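Side-chain contacts in extracellular solute-binding protein, family 1 (Bifidobacterium longum subsp. infantis ATCC 15697, PDB 3OMB), which probably captures a solute outside the cell for uptake by an ABC transporter, and carries a bound magnesium ion: residues N101-V106 and G113-L118; E107-P112 and S142-G147; V466-M471 and T477-N482. All coordinates share one frame; numbering follows the deposited sequence.

Contact 1 of 3, residues N101-V106 and G113-L118; sequences NGYGAV and GMFEDL
Y103 and F115 carry this contact between them, as two aromatic rings set obliquely with their planes inclined at 58° and their centroids 5.1 Å apart. The phenylalanine advances with its far corner, CZ and CE1, over one face of the tyrosine ring. CZ leads: it stands 3.5 Å above the tyrosine plane, displaced from the middle of the ring toward the rim. Its closest partner is the root of that ring, with F115 CZ 3.5 Å from Y103 CG, while F115 CE1 lies 3.6 Å from Y103 CD2. The touching is therefore concentrated near the CB end of Y103, and the phenol oxygen lies beyond it. Taken as whole side chains, the two cross at about a right angle. Both CB atoms point toward the opposite segment, and in F115 a first torsion of -68° sets CG anti to the carbonyl carbon, which directs the ring across to the tyrosine. The pairing is purely apolar, with no hydrogen bond between the segments, and both residues are buried. Within its own segment F115 is also covered by the side chain of selenomethionine M114, whose CG lies 4.0 Å above one face of the phenylalanine ring. Helix 79-92 packs against Y103 through K86, T89 and L90, and its W82 ring also meets the tyrosine. I95 and S355 touch both aromatic residues, S355 belonging to strand 352-356. The pair thus fills the junction between helix 79-92 and the edge strand of the mixed sheet that also holds strand 98-100.

Contact 2 of 3, residues E107-P112 and S142-G147; sequences EAYQYP and STDSKG
The hydroxyl of Y109 donates a hydrogen bond to the carboxylate of D144, a surface contact that ties the short helix 106-110 to the turn following helix 136-142. The bond is short, 2.6 Å from Y109 OH to D144 OD2. The two side chains arrive from opposite directions, and OD2 sits at the edge of the phenol ring, in its plane, 3.1 Å from Y109 CE2. Seen from the aspartate, the hydroxyl comes in 37° out of the carboxylate plane. With a first torsion of 62°, D144 places CG between its own N and carbonyl carbon, which lets OD1 turn back to the backbone. There D144 OD1 accepts from K146 N at 2.8 Å, forming an Asx turn within the type I turn from D144 to G147. K146 adds a flank, its CG 3.7 Å from Y109 OH, before its chain bends away. With an alanine in place of D144, the Y109 hydroxyl would probably be left without its carboxylate acceptor and the turn without its Asx bond. R148 supplies further bonds to both Y109 OH and D144 OD1. Y109 also meets Y150 edge-to-face and touches P473 of helix 473-486, while D144 packs on Y533 of helix 519-534.

Contact 3 of 3, residues V466-M471 and T477-N482; sequences VNMDNM and TKLNTN
L479 and N480, nearly two turns into helix 473-486, meet the selenomethionines M468 and M471 of the preceding loop. At T477 the carbonyl oxygen takes two bonds from T481, one from its N and one from OG1, on opposite faces of the carbonyl plane; T481 OG1 lies 2.9 Å from T477 O. Next, L479 points toward the loop and divides its contacts. Its CB lies 3.9 Å from M468 CE, and its CD1 reaches M471, whose extended side chain it crosses at about a right angle, with M471 SE 3.3 Å from L479 CD1. N480 follows, its amide end coming nearer to the loop than the direction of its CA-CB bond implies, leaving N480 OD1 3.2 Å from M468 CE. The M468 chain bends at its last torsion (40°), which brings the methyl against both the leucine CB and the asparagine amide. No hydrogen bond crosses the contact. N482 faces another neighbour, its ND2 bonding to E521 and S522 of helix 519-534. W526 of that helix touches both selenomethionines, and W529 touches M471. The result is a loop with a short 3-10 segment folded back, largely through apolar side chains, onto the helix it leads into.

The three contacts lie on one side of the chain's centre, away from the magnesium site. Contacts 1 and 2 interleave along the chain and share helix 106-110, which lies largely between the two segments of contact 1 and bears Y109 of contact 2; their centres are 7 Å apart, with F115 packing on A108. Contact 3 comes much later, yet its centre lies about 16 Å from that of contact 1 and 13 Å from that of contact 2. D469 approaches the backbone of A105, and N470 lies against T143 and D144. C-terminal segments thus pack back on the lobe built round the sheet of strand 98-100, consistent with the two-lobed fold of AlgQ-like periplasmic binding proteins.

Contact 1 of 3, residues N101-V106 and G113-L118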
loop_
_atom_site.group_PDB
_atom_site.type_symbol
_atom_site.label_atom_id
_atom_site.label_comp_id
_atom_site.label_asym_id
_atom_site.label_seq_id
_atom_site.Cartn_x
_atom_site.Cartn_y
_atom_site.Cartn_z
ATOM N N ASN A 101 -5.966 -2.418 -14.140
ATOM C CA ASN A 101 -6.421 -2.361 -12.760
ATOM C C ASN A 101 -7.928 -2.532 -12.664
ATOM O O ASN A 101 -8.582 -1.860 -11.877
ATOM C CB ASN A 101 -5.983 -1.068 -12.063
ATOM C CG ASN A 101 -4.514 -1.073 -11.692
ATOM O OD1 ASN A 101 -4.062 -1.908 -10.918
ATOM N ND2 ASN A 101 -3.767 -0.122 -12.225
ATOM N N GLY A 102 -8.469 -3.414 -13.496
ATOM C CA GLY A 102 -9.902 -3.702 -13.477
ATOM C C GLY A 102 -10.239 -4.891 -12.606
ATOM O O GLY A 102 -11.138 -4.813 -11.782
ATOM N N TYR A 103 -9.481 -5.970 -12.768
ATOM C CA TYR A 103 -9.823 -7.275 -12.211
ATOM C C TYR A 103 -8.641 -7.948 -11.569
ATOM O O TYR A 103 -7.504 -7.660 -11.897
ATOM C CB TYR A 103 -10.317 -8.179 -13.338
ATOM C CG TYR A 103 -11.449 -7.564 -14.103
ATOM C CD1 TYR A 103 -12.724 -7.512 -13.557
ATOM C CD2 TYR A 103 -11.234 -6.993 -15.354
ATOM C CE1 TYR A 103 -13.765 -6.910 -14.244
ATOM C CE2 TYR A 103 -12.277 -6.400 -16.059
ATOM C CZ TYR A 103 -13.537 -6.369 -15.502
ATOM O OH TYR A 103 -14.572 -5.787 -16.184
ATOM N N GLY A 104 -8.911 -8.864 -10.656
ATOM C CA GLY A 104 -7.863 -9.730 -10.133
ATOM C C GLY A 104 -8.055 -11.116 -10.706
ATOM O O GLY A 104 -9.116 -11.423 -11.246
ATOM N N ALA A 105 -7.040 -11.958 -10.553
ATOM C CA ALA A 105 -7.023 -13.308 -11.127
ATOM C C ALA A 105 -8.116 -14.255 -10.633
ATOM O O ALA A 105 -8.551 -15.124 -11.392
ATOM C CB ALA A 105 -5.658 -13.942 -10.915
ATOM N N VAL A 106 -8.545 -14.117 -9.380
ATOM C CA VAL A 106 -9.585 -14.983 -8.836
ATOM C C VAL A 106 -10.879 -14.870 -9.652
ATOM O O VAL A 106 -11.669 -15.817 -9.711
ATOM C CB VAL A 106 -9.872 -14.672 -7.341
ATOM C CG1 VAL A 106 -10.633 -13.340 -7.197
ATOM C CG2 VAL A 106 -10.630 -15.834 -6.673
ATOM N N GLY A 113 -13.550 -18.897 -18.446
ATOM C CA GLY A 113 -13.435 -18.554 -19.861
ATOM C C GLY A 113 -13.592 -17.087 -20.233
ATOM O O GLY A 113 -13.733 -16.752 -21.415
HETATM N N MSE A 114 -13.602 -16.210 -19.237
HETATM C CA MSE A 114 -13.739 -14.784 -19.501
HETATM C C MSE A 114 -12.375 -14.157 -19.771
HETATM O O MSE A 114 -12.265 -13.232 -20.562
HETATM C CB MSE A 114 -14.421 -14.095 -18.320
HETATM C CG MSE A 114 -14.730 -12.637 -18.564
HETATM SE SE MSE A 114 -16.043 -11.891 -17.316
HETATM C CE MSE A 114 -17.527 -13.107 -17.705
ATOM N N PHE A 115 -11.341 -14.662 -19.107
ATOM C CA PHE A 115 -10.018 -14.045 -19.170
ATOM C C PHE A 115 -9.014 -14.937 -19.850
ATOM O O PHE A 115 -9.074 -16.152 -19.722
ATOM C CB PHE A 115 -9.525 -13.647 -17.775
ATOM C CG PHE A 115 -10.322 -12.530 -17.159
ATOM C CD1 PHE A 115 -10.091 -11.212 -17.520
ATOM C CD2 PHE A 115 -11.324 -12.798 -16.236
ATOM C CE1 PHE A 115 -10.842 -10.174 -16.961
ATOM C CE2 PHE A 115 -12.072 -11.772 -15.671
ATOM C CZ PHE A 115 -11.833 -10.451 -16.039
ATOM N N GLU A 116 -8.106 -14.317 -20.596
ATOM C CA GLU A 116 -7.048 -15.029 -21.293
ATOM C C GLU A 116 -6.009 -15.515 -20.298
ATOM O O GLU A 116 -5.616 -14.756 -19.397
ATOM C CB GLU A 116 -6.363 -14.092 -22.282
ATOM C CG GLU A 116 -5.325 -14.765 -23.154
ATOM C CD GLU A 116 -5.928 -15.777 -24.101
ATOM O OE1 GLU A 116 -7.107 -15.622 -24.482
ATOM O OE2 GLU A 116 -5.220 -16.737 -24.472
ATOM N N ASP A 117 -5.581 -16.773 -20.451
ATOM C CA ASP A 117 -4.443 -17.275 -19.686
ATOM C C ASP A 117 -3.156 -16.847 -20.387
ATOM O O ASP A 117 -2.668 -17.506 -21.318
ATOM C CB ASP A 117 -4.517 -18.793 -19.477
ATOM C CG ASP A 117 -3.310 -19.346 -18.715
ATOM O OD1 ASP A 117 -2.436 -18.565 -18.284
ATOM O OD2 ASP A 117 -3.224 -20.582 -18.556
ATOM N N LEU A 118 -2.609 -15.735 -19.912
ATOM C CA LEU A 118 -1.439 -15.118 -20.526
ATOM C C LEU A 118 -0.166 -15.968 -20.482
ATOM O O LEU A 118 0.775 -15.704 -21.229
ATOM C CB LEU A 118 -1.207 -13.722 -19.934
ATOM C CG LEU A 118 -2.396 -12.792 -20.197
ATOM C CD1 LEU A 118 -2.271 -11.463 -19.460
ATOM C CD2 LEU A 118 -2.642 -12.572 -21.692
#

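Contact 2 of 3, residues E107-P112 and S142-G147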
loop_
_atom_site.group_PDB
_atom_site.type_symbol
_atom_site.label_atom_id
_atom_site.label_comp_id
_atom_site.label_asym_id
_atom_site.label_seq_id
_atom_site.Cartn_x
_atom_site.Cartn_y
_atom_site.Cartn_z
ATOM N N GLU A 107 -11.083 -13.720 -10.287
ATOM C CA GLU A 107 -12.259 -13.502 -11.124
ATOM C C GLU A 107 -12.286 -14.331 -12.400
ATOM O O GLU A 107 -13.352 -14.696 -12.889
ATOM C CB GLU A 107 -12.430 -12.026 -11.421
ATOM C CG GLU A 107 -13.289 -11.387 -10.350
ATOM C CD GLU A 107 -12.669 -10.169 -9.730
ATOM O OE1 GLU A 107 -11.633 -9.673 -10.242
ATOM O OE2 GLU A 107 -13.224 -9.708 -8.709
ATOM N N ALA A 108 -11.102 -14.652 -12.906
ATOM C CA ALA A 108 -10.978 -15.596 -14.000
ATOM C C ALA A 108 -11.471 -16.994 -13.619
ATOM O O ALA A 108 -11.905 -17.761 -14.498
ATOM C CB ALA A 108 -9.565 -15.652 -14.487
ATOM N N TYR A 109 -11.409 -17.313 -12.323
ATOM C CA TYR A 109 -11.934 -18.574 -11.795
ATOM C C TYR A 109 -13.411 -18.482 -11.421
ATOM O O TYR A 109 -14.151 -19.462 -11.545
ATOM C CB TYR A 109 -11.086 -19.070 -10.617
ATOM C CG TYR A 109 -9.719 -19.570 -11.053
ATOM C CD1 TYR A 109 -9.574 -20.843 -11.629
ATOM C CD2 TYR A 109 -8.578 -18.774 -10.912
ATOM C CE1 TYR A 109 -8.326 -21.306 -12.036
ATOM C CE2 TYR A 109 -7.334 -19.224 -11.316
ATOM C CZ TYR A 109 -7.211 -20.493 -11.877
ATOM O OH TYR A 109 -5.980 -20.957 -12.293
ATOM N N GLN A 110 -13.843 -17.302 -10.984
ATOM C CA GLN A 110 -15.256 -17.073 -10.709
ATOM C C GLN A 110 -16.098 -17.034 -11.990
ATOM O O GLN A 110 -17.243 -17.445 -11.980
ATOM C CB GLN A 110 -15.456 -15.805 -9.883
ATOM C CG GLN A 110 -15.297 -16.040 -8.383
ATOM C CD GLN A 110 -15.340 -14.756 -7.572
ATOM O OE1 GLN A 110 -14.817 -13.715 -7.990
ATOM N NE2 GLN A 110 -15.970 -14.824 -6.394
ATOM N N TYR A 111 -15.520 -16.530 -13.074
ATOM C CA TYR A 111 -16.199 -16.460 -14.360
ATOM C C TYR A 111 -15.350 -17.196 -15.384
ATOM O O TYR A 111 -14.557 -16.580 -16.101
ATOM C CB TYR A 111 -16.463 -15.001 -14.758
ATOM C CG TYR A 111 -17.296 -14.264 -13.732
ATOM C CD1 TYR A 111 -18.695 -14.215 -13.833
ATOM C CD2 TYR A 111 -16.693 -13.653 -12.631
ATOM C CE1 TYR A 111 -19.472 -13.549 -12.854
ATOM C CE2 TYR A 111 -17.442 -12.997 -11.656
ATOM C CZ TYR A 111 -18.826 -12.942 -11.771
ATOM O OH TYR A 111 -19.540 -12.287 -10.794
ATOM N N PRO A 112 -15.490 -18.535 -15.440
ATOM C CA PRO A 112 -14.653 -19.347 -16.331
ATOM C C PRO A 112 -14.705 -18.872 -17.788
ATOM O O PRO A 112 -15.757 -18.439 -18.266
ATOM C CB PRO A 112 -15.245 -20.750 -16.189
ATOM C CG PRO A 112 -15.869 -20.742 -14.811
ATOM C CD PRO A 112 -16.452 -19.360 -14.690
ATOM N N SER A 142 2.043 -12.706 -10.227
ATOM C CA SER A 142 1.280 -12.841 -11.471
ATOM C C SER A 142 0.832 -14.251 -11.813
ATOM O O SER A 142 -0.045 -14.419 -12.656
ATOM C CB SER A 142 2.060 -12.255 -12.635
ATOM O OG SER A 142 2.389 -10.907 -12.352
ATOM N N THR A 143 1.411 -15.252 -11.142
ATOM C CA THR A 143 1.207 -16.672 -11.447
ATOM C C THR A 143 0.532 -17.368 -10.260
ATOM O O THR A 143 1.005 -17.280 -9.109
ATOM C CB THR A 143 2.562 -17.375 -11.707
ATOM O OG1 THR A 143 3.290 -16.654 -12.700
ATOM C CG2 THR A 143 2.393 -18.829 -12.155
ATOM N N ASP A 144 -0.564 -18.066 -10.532
ATOM C CA ASP A 144 -1.216 -18.806 -9.473
ATOM C C ASP A 144 -0.588 -20.191 -9.308
ATOM O O ASP A 144 0.372 -20.558 -10.003
ATOM C CB ASP A 144 -2.738 -18.872 -9.668
ATOM C CG ASP A 144 -3.143 -19.600 -10.945
ATOM O OD1 ASP A 144 -2.411 -20.508 -11.406
ATOM O OD2 ASP A 144 -4.220 -19.273 -11.482
ATOM N N SER A 145 -1.137 -20.949 -8.377
ATOM C CA SER A 145 -0.597 -22.248 -8.040
ATOM C C SER A 145 -0.846 -23.268 -9.154
ATOM O O SER A 145 -0.266 -24.343 -9.129
ATOM C CB SER A 145 -1.200 -22.749 -6.725
ATOM O OG SER A 145 -2.607 -22.903 -6.863
ATOM N N LYS A 146 -1.727 -22.947 -10.100
ATOM C CA LYS A 146 -1.980 -23.832 -11.228
ATOM C C LYS A 146 -1.068 -23.434 -12.386
ATOM O O LYS A 146 -1.176 -23.996 -13.472
ATOM C CB LYS A 146 -3.447 -23.771 -11.676
ATOM C CG LYS A 146 -4.473 -23.858 -10.564
ATOM C CD LYS A 146 -4.901 -25.277 -10.377
ATOM C CE LYS A 146 -6.012 -25.411 -9.354
ATOM N NZ LYS A 146 -6.363 -26.869 -9.296
ATOM N N GLY A 147 -0.179 -22.466 -12.142
ATOM C CA GLY A 147 0.724 -21.916 -13.165
ATOM C C GLY A 147 0.065 -21.010 -14.194
ATOM O O GLY A 147 0.685 -20.660 -15.215
#

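Contact 3 of 3, residues V466-M471 and T477-N482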
loop_
_atom_site.group_PDB
_atom_site.type_symbol
_atom_site.label_atom_id
_atom_site.label_comp_id
_atom_site.label_asym_id
_atom_site.label_seq_id
_atom_site.Cartn_x
_atom_site.Cartn_y
_atom_site.Cartn_z
ATOM N N VAL A 466 1.243 -13.905 -1.679
ATOM C CA VAL A 466 0.273 -14.750 -0.995
ATOM C C VAL A 466 -0.890 -13.849 -0.588
ATOM O O VAL A 466 -0.826 -13.147 0.435
ATOM C CB VAL A 466 0.859 -15.428 0.265
ATOM C CG1 VAL A 466 -0.168 -16.333 0.900
ATOM C CG2 VAL A 466 2.151 -16.188 -0.058
ATOM N N ASN A 467 -1.941 -13.857 -1.398
ATOM C CA ASN A 467 -3.060 -12.948 -1.199
ATOM C C ASN A 467 -4.361 -13.579 -1.721
ATOM O O ASN A 467 -4.342 -14.635 -2.361
ATOM C CB ASN A 467 -2.772 -11.593 -1.869
ATOM C CG ASN A 467 -2.587 -11.728 -3.349
ATOM O OD1 ASN A 467 -3.523 -12.056 -4.051
ATOM N ND2 ASN A 467 -1.369 -11.532 -3.831
HETATM N N MSE A 468 -5.490 -12.948 -1.432
HETATM C CA MSE A 468 -6.764 -13.629 -1.624
HETATM C C MSE A 468 -7.065 -13.776 -3.097
HETATM O O MSE A 468 -7.801 -14.680 -3.528
HETATM C CB MSE A 468 -7.865 -12.895 -0.888
HETATM C CG MSE A 468 -7.642 -12.950 0.616
HETATM SE SE MSE A 468 -9.196 -12.339 1.594
HETATM C CE MSE A 468 -10.533 -13.185 0.477
ATOM N N ASP A 469 -6.410 -12.920 -3.864
ATOM C CA ASP A 469 -6.536 -12.878 -5.299
ATOM C C ASP A 469 -5.773 -14.016 -6.003
ATOM O O ASP A 469 -6.051 -14.320 -7.165
ATOM C CB ASP A 469 -6.018 -11.520 -5.756
ATOM C CG ASP A 469 -6.483 -11.158 -7.114
ATOM O OD1 ASP A 469 -5.630 -10.645 -7.875
ATOM O OD2 ASP A 469 -7.686 -11.377 -7.422
ATOM N N ASN A 470 -4.839 -14.641 -5.284
ATOM C CA ASN A 470 -4.059 -15.789 -5.764
ATOM C C ASN A 470 -4.465 -17.164 -5.173
ATOM O O ASN A 470 -3.649 -18.097 -5.122
ATOM C CB ASN A 470 -2.571 -15.544 -5.476
ATOM C CG ASN A 470 -1.704 -15.652 -6.740
ATOM O OD1 ASN A 470 -2.199 -15.994 -7.818
ATOM N ND2 ASN A 470 -0.408 -15.364 -6.603
HETATM N N MSE A 471 -5.708 -17.263 -4.714
HETATM C CA MSE A 471 -6.275 -18.470 -4.094
HETATM C C MSE A 471 -7.402 -19.024 -4.953
HETATM O O MSE A 471 -7.904 -18.311 -5.815
HETATM C CB MSE A 471 -6.947 -18.093 -2.787
HETATM C CG MSE A 471 -6.046 -17.722 -1.709
HETATM SE SE MSE A 471 -7.068 -17.287 -0.132
HETATM C CE MSE A 471 -5.468 -16.870 0.867
ATOM N N THR A 477 -13.710 -16.999 -0.661
ATOM C CA THR A 477 -15.080 -16.958 -0.117
ATOM C C THR A 477 -15.150 -17.280 1.382
ATOM O O THR A 477 -15.811 -16.565 2.133
ATOM C CB THR A 477 -16.002 -17.917 -0.935
ATOM O OG1 THR A 477 -16.050 -17.461 -2.297
ATOM C CG2 THR A 477 -17.429 -18.006 -0.374
ATOM N N LYS A 478 -14.485 -18.341 1.817
ATOM C CA LYS A 478 -14.365 -18.614 3.254
ATOM C C LYS A 478 -13.711 -17.468 4.012
ATOM O O LYS A 478 -14.179 -17.078 5.082
ATOM C CB LYS A 478 -13.548 -19.878 3.512
ATOM C CG LYS A 478 -14.387 -21.113 3.623
ATOM C CD LYS A 478 -13.497 -22.270 4.032
ATOM C CE LYS A 478 -13.369 -23.295 2.927
ATOM N NZ LYS A 478 -14.122 -24.551 3.281
ATOM N N LEU A 479 -12.622 -16.951 3.464
ATOM C CA LEU A 479 -11.886 -15.915 4.149
ATOM C C LEU A 479 -12.705 -14.636 4.273
ATOM O O LEU A 479 -12.692 -14.006 5.346
ATOM C CB LEU A 479 -10.538 -15.654 3.485
ATOM C CG LEU A 479 -9.477 -16.760 3.570
ATOM C CD1 LEU A 479 -8.280 -16.305 2.787
ATOM C CD2 LEU A 479 -9.081 -17.073 5.010
ATOM N N ASN A 480 -13.412 -14.268 3.201
ATOM C CA ASN A 480 -14.348 -13.114 3.227
ATOM C C ASN A 480 -15.516 -13.270 4.190
ATOM O O ASN A 480 -15.876 -12.332 4.906
ATOM C CB ASN A 480 -14.904 -12.824 1.829
ATOM C CG ASN A 480 -13.896 -12.146 0.946
ATOM O OD1 ASN A 480 -13.029 -11.422 1.435
ATOM N ND2 ASN A 480 -13.983 -12.387 -0.363
ATOM N N THR A 481 -16.118 -14.451 4.189
ATOM C CA THR A 481 -17.209 -14.755 5.104
ATOM C C THR A 481 -16.682 -14.618 6.543
ATOM O O THR A 481 -17.315 -13.970 7.373
ATOM C CB THR A 481 -17.734 -16.201 4.874
ATOM O OG1 THR A 481 -18.283 -16.312 3.546
ATOM C CG2 THR A 481 -18.786 -16.584 5.918
ATOM N N ASN A 482 -15.531 -15.221 6.828
ATOM C CA ASN A 482 -14.965 -15.186 8.178
ATOM C C ASN A 482 -14.567 -13.774 8.583
ATOM O O ASN A 482 -14.723 -13.370 9.746
ATOM C CB ASN A 482 -13.737 -16.091 8.291
ATOM C CG ASN A 482 -14.090 -17.563 8.313
ATOM O OD1 ASN A 482 -15.256 -17.951 8.224
ATOM N ND2 ASN A 482 -13.071 -18.395 8.413
#